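Local atomic coordinates of xylulose kinase (Bifidobacterium adolescentis ATCC 15703, PDB entry 3I8B), a protein that probably phosphorylates D-xylulose to D-xylulose 5-phosphate at the expense of ATP, as a sugar kinase of the FGGY family. Residues T12-C17 / G71-G76. Residues are numbered along the deposited sequence; the frame is centred on the assembly and turned at random.
Sequences TSTQSC and GGQQHG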
ATOM      1  N   THR A  12       0.036  -6.720  10.695  1.00  8.10           N
ATOM      2  CA  THR A  12       0.340  -5.617  11.599  1.00  9.71           C
ATOM      3  C   THR A  12       0.069  -4.296  10.858  1.00 11.33           C
ATOM      4  O   THR A  12       0.846  -3.865  10.011  1.00  8.67           O
ATOM      5  CB  THR A  12       1.767  -5.729  12.166  1.00  8.25           C
ATOM      6  OG1 THR A  12       1.989  -4.703  13.137  1.00 10.70           O
ATOM      7  CG2 THR A  12       2.836  -5.638  11.052  1.00 11.73           C
ATOM      8  N   SER A  13      -1.077  -3.693  11.150  1.00 11.60           N
ATOM      9  CA  SER A  13      -1.505  -2.472  10.479  1.00  9.02           C
ATOM     10  C   SER A  13      -1.287  -1.292  11.411  1.00 10.87           C
ATOM     11  O   SER A  13      -0.884  -1.469  12.555  1.00 10.53           O
ATOM     12  CB  SER A  13      -2.989  -2.560  10.113  1.00 11.79           C
ATOM     13  OG  SER A  13      -3.797  -2.602  11.295  1.00 15.85           O
ATOM     14  N   THR A  14      -1.547  -0.078  10.929  1.00 10.77           N
ATOM     15  CA  THR A  14      -1.411   1.083  11.787  1.00  8.77           C
ATOM     16  C   THR A  14      -2.208   0.881  13.078  1.00 10.29           C
ATOM     17  O   THR A  14      -1.704   1.111  14.184  1.00 10.11           O
ATOM     18  CB  THR A  14      -1.844   2.356  11.048  1.00 13.09           C
ATOM     19  OG1 THR A  14      -1.097   2.456   9.825  1.00 12.38           O
ATOM     20  CG2 THR A  14      -1.587   3.586  11.903  1.00 12.85           C
ATOM     21  N   GLN A  15      -3.438   0.400  12.943  1.00  8.72           N
ATOM     22  CA  GLN A  15      -4.357   0.390  14.074  1.00 16.96           C
ATOM     23  C   GLN A  15      -4.261  -0.796  15.017  1.00 15.44           C
ATOM     24  O   GLN A  15      -4.544  -0.652  16.213  1.00 14.06           O
ATOM     25  CB  GLN A  15      -5.795   0.585  13.595  1.00 19.29           C
ATOM     26  CG  GLN A  15      -6.071   2.028  13.221  1.00 19.70           C
ATOM     27  CD  GLN A  15      -7.350   2.191  12.427  1.00 39.81           C
ATOM     28  OE1 GLN A  15      -8.288   2.862  12.868  1.00 49.96           O
ATOM     29  NE2 GLN A  15      -7.399   1.577  11.249  1.00 40.49           N
ATOM     30  N   SER A  16      -3.833  -1.947  14.499  1.00 13.28           N
ATOM     31  CA  SER A  16      -3.850  -3.164  15.291  1.00 11.90           C
ATOM     32  C   SER A  16      -2.993  -4.290  14.699  1.00 12.36           C
ATOM     33  O   SER A  16      -2.499  -4.199  13.573  1.00 10.29           O
ATOM     34  CB  SER A  16      -5.291  -3.670  15.421  1.00 16.92           C
ATOM     35  OG  SER A  16      -5.750  -4.209  14.187  1.00 18.77           O
ATOM     36  N   CYS A  17      -2.843  -5.356  15.482  1.00 10.54           N
ATOM     37  CA  CYS A  17      -2.232  -6.576  15.006  1.00 10.87           C
ATOM     38  C   CYS A  17      -3.285  -7.690  14.953  1.00 10.57           C
ATOM     39  O   CYS A  17      -4.021  -7.896  15.905  1.00 11.55           O
ATOM     40  CB  CYS A  17      -1.085  -6.989  15.919  1.00  8.92           C
ATOM     41  SG  CYS A  17       0.039  -8.185  15.144  1.00 12.17           S
ATOM     42  N   GLY A  71       2.219  -9.436   7.061  1.00  8.50           N
ATOM     43  CA  GLY A  71       1.857  -8.356   6.165  1.00  7.77           C
ATOM     44  C   GLY A  71       1.859  -7.093   7.009  1.00 10.06           C
ATOM     45  O   GLY A  71       1.347  -7.108   8.125  1.00  9.47           O
ATOM     46  N   GLY A  72       2.443  -6.008   6.501  1.00  8.42           N
ATOM     47  CA  GLY A  72       2.599  -4.814   7.303  1.00  9.76           C
ATOM     48  C   GLY A  72       2.180  -3.520   6.629  1.00  8.56           C
ATOM     49  O   GLY A  72       2.211  -3.398   5.392  1.00  9.50           O
ATOM     50  N   GLN A  73       1.794  -2.542   7.442  1.00  7.68           N
ATOM     51  CA  GLN A  73       1.602  -1.187   6.922  1.00 12.51           C
ATOM     52  C   GLN A  73       2.892  -0.784   6.189  1.00 10.13           C
ATOM     53  O   GLN A  73       3.987  -1.031   6.685  1.00  8.77           O
ATOM     54  CB  GLN A  73       1.284  -0.205   8.059  1.00  9.94           C
ATOM     55  CG  GLN A  73       2.185  -0.340   9.282  1.00  8.68           C
ATOM     56  CD  GLN A  73       1.943   0.761  10.305  1.00 13.66           C
ATOM     57  OE1 GLN A  73       1.756   1.923   9.944  1.00 11.98           O
ATOM     58  NE2 GLN A  73       1.943   0.399  11.587  1.00 11.43           N
ATOM     59  N   GLN A  74       2.763  -0.182   5.005  1.00 12.19           N
ATOM     60  CA  GLN A  74       3.929   0.129   4.178  1.00 10.85           C
ATOM     61  C   GLN A  74       4.758   1.296   4.719  1.00 10.81           C
ATOM     62  O   GLN A  74       4.281   2.059   5.558  1.00 11.10           O
ATOM     63  CB  GLN A  74       3.512   0.395   2.726  1.00 10.94           C
ATOM     64  CG  GLN A  74       2.823  -0.795   2.032  1.00 12.02           C
ATOM     65  CD  GLN A  74       2.909  -0.739   0.506  1.00 16.96           C
ATOM     66  OE1 GLN A  74       4.003  -0.639  -0.084  1.00 17.61           O
ATOM     67  NE2 GLN A  74       1.757  -0.821  -0.144  1.00 13.02           N
ATOM     68  N   HIS A  75       6.010   1.392   4.263  1.00 10.26           N
ATOM     69  CA  HIS A  75       6.828   2.615   4.375  1.00 11.82           C
ATOM     70  C   HIS A  75       7.406   2.930   5.763  1.00 13.00           C
ATOM     71  O   HIS A  75       8.493   3.496   5.866  1.00 13.46           O
ATOM     72  CB  HIS A  75       6.042   3.838   3.848  1.00  8.46           C
ATOM     73  CG  HIS A  75       5.356   3.595   2.536  1.00 10.82           C
ATOM     74  ND1 HIS A  75       3.987   3.674   2.379  1.00 11.17           N
ATOM     75  CD2 HIS A  75       5.851   3.262   1.320  1.00 11.36           C
ATOM     76  CE1 HIS A  75       3.669   3.416   1.123  1.00  7.78           C
ATOM     77  NE2 HIS A  75       4.782   3.150   0.462  1.00 14.25           N
ATOM     78  N   GLY A  76       6.684   2.572   6.824  1.00 10.18           N
ATOM     79  CA  GLY A  76       7.102   2.940   8.164  1.00  7.51           C
ATOM     80  C   GLY A  76       8.593   2.762   8.400  1.00  9.97           C
ATOM     81  O   GLY A  76       9.150   1.661   8.226  1.00  8.84           O
TER
HETATM   82  O   HOH W   1       2.965  -2.120  12.360  1.00  8.99           O
HETATM   83  O   HOH W   2       0.971   1.752  14.421  1.00 10.82           O
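The hydroxyl OG1 of Thr-14 is gripped twice: it donates to Gln-73 OE1 at 2.9 Å, and it also bonds to the indole NE1 of Trp-93. Thr-14 sits in the turn of the β-hairpin formed by strands 6-12 and 16-23, which in actin-like ATPase folds such as this one generally faces the nucleotide phosphates; Gln-73 follows the parallel neighbour, strand 65-72, and directly precedes the predicted substrate-binding pair Gln-74 and His-75. The contact thus illustrates how one glutamine can tie a hairpin turn to an adjacent strand end. The two side chains cross at about a right angle, and the hydroxyl approaches from above the amide plane, 69° out of it. Gln-73 CG lies between its own backbone N and carbonyl carbon (chi1 46°), and from there the chain runs extended to the turn. At the other corner of the amide, NE2 donates to two waters: one, at 2.8 Å from NE2, also bonds Thr-12 OG1, while the second, 3.3 Å from NE2, donates to Thr-14 O. An alanine in place of Gln-73 would probably leave Thr-14 OG1 without its carboxamide acceptor and both waters without their amide donor. Next to this side-chain bond, the strand ends pair in parallel: Thr-12 N donates to Gly-71 O at 2.9 Å, and Gln-73 N returns to Thr-12 O at 3.0 Å. Within the turn, Ser-13 OG accepts from Ser-16 N, an ST motif. Alongside the strand pairing, the methyl CG2 of Thr-12 rests 3.6 Å from Gly-71 O.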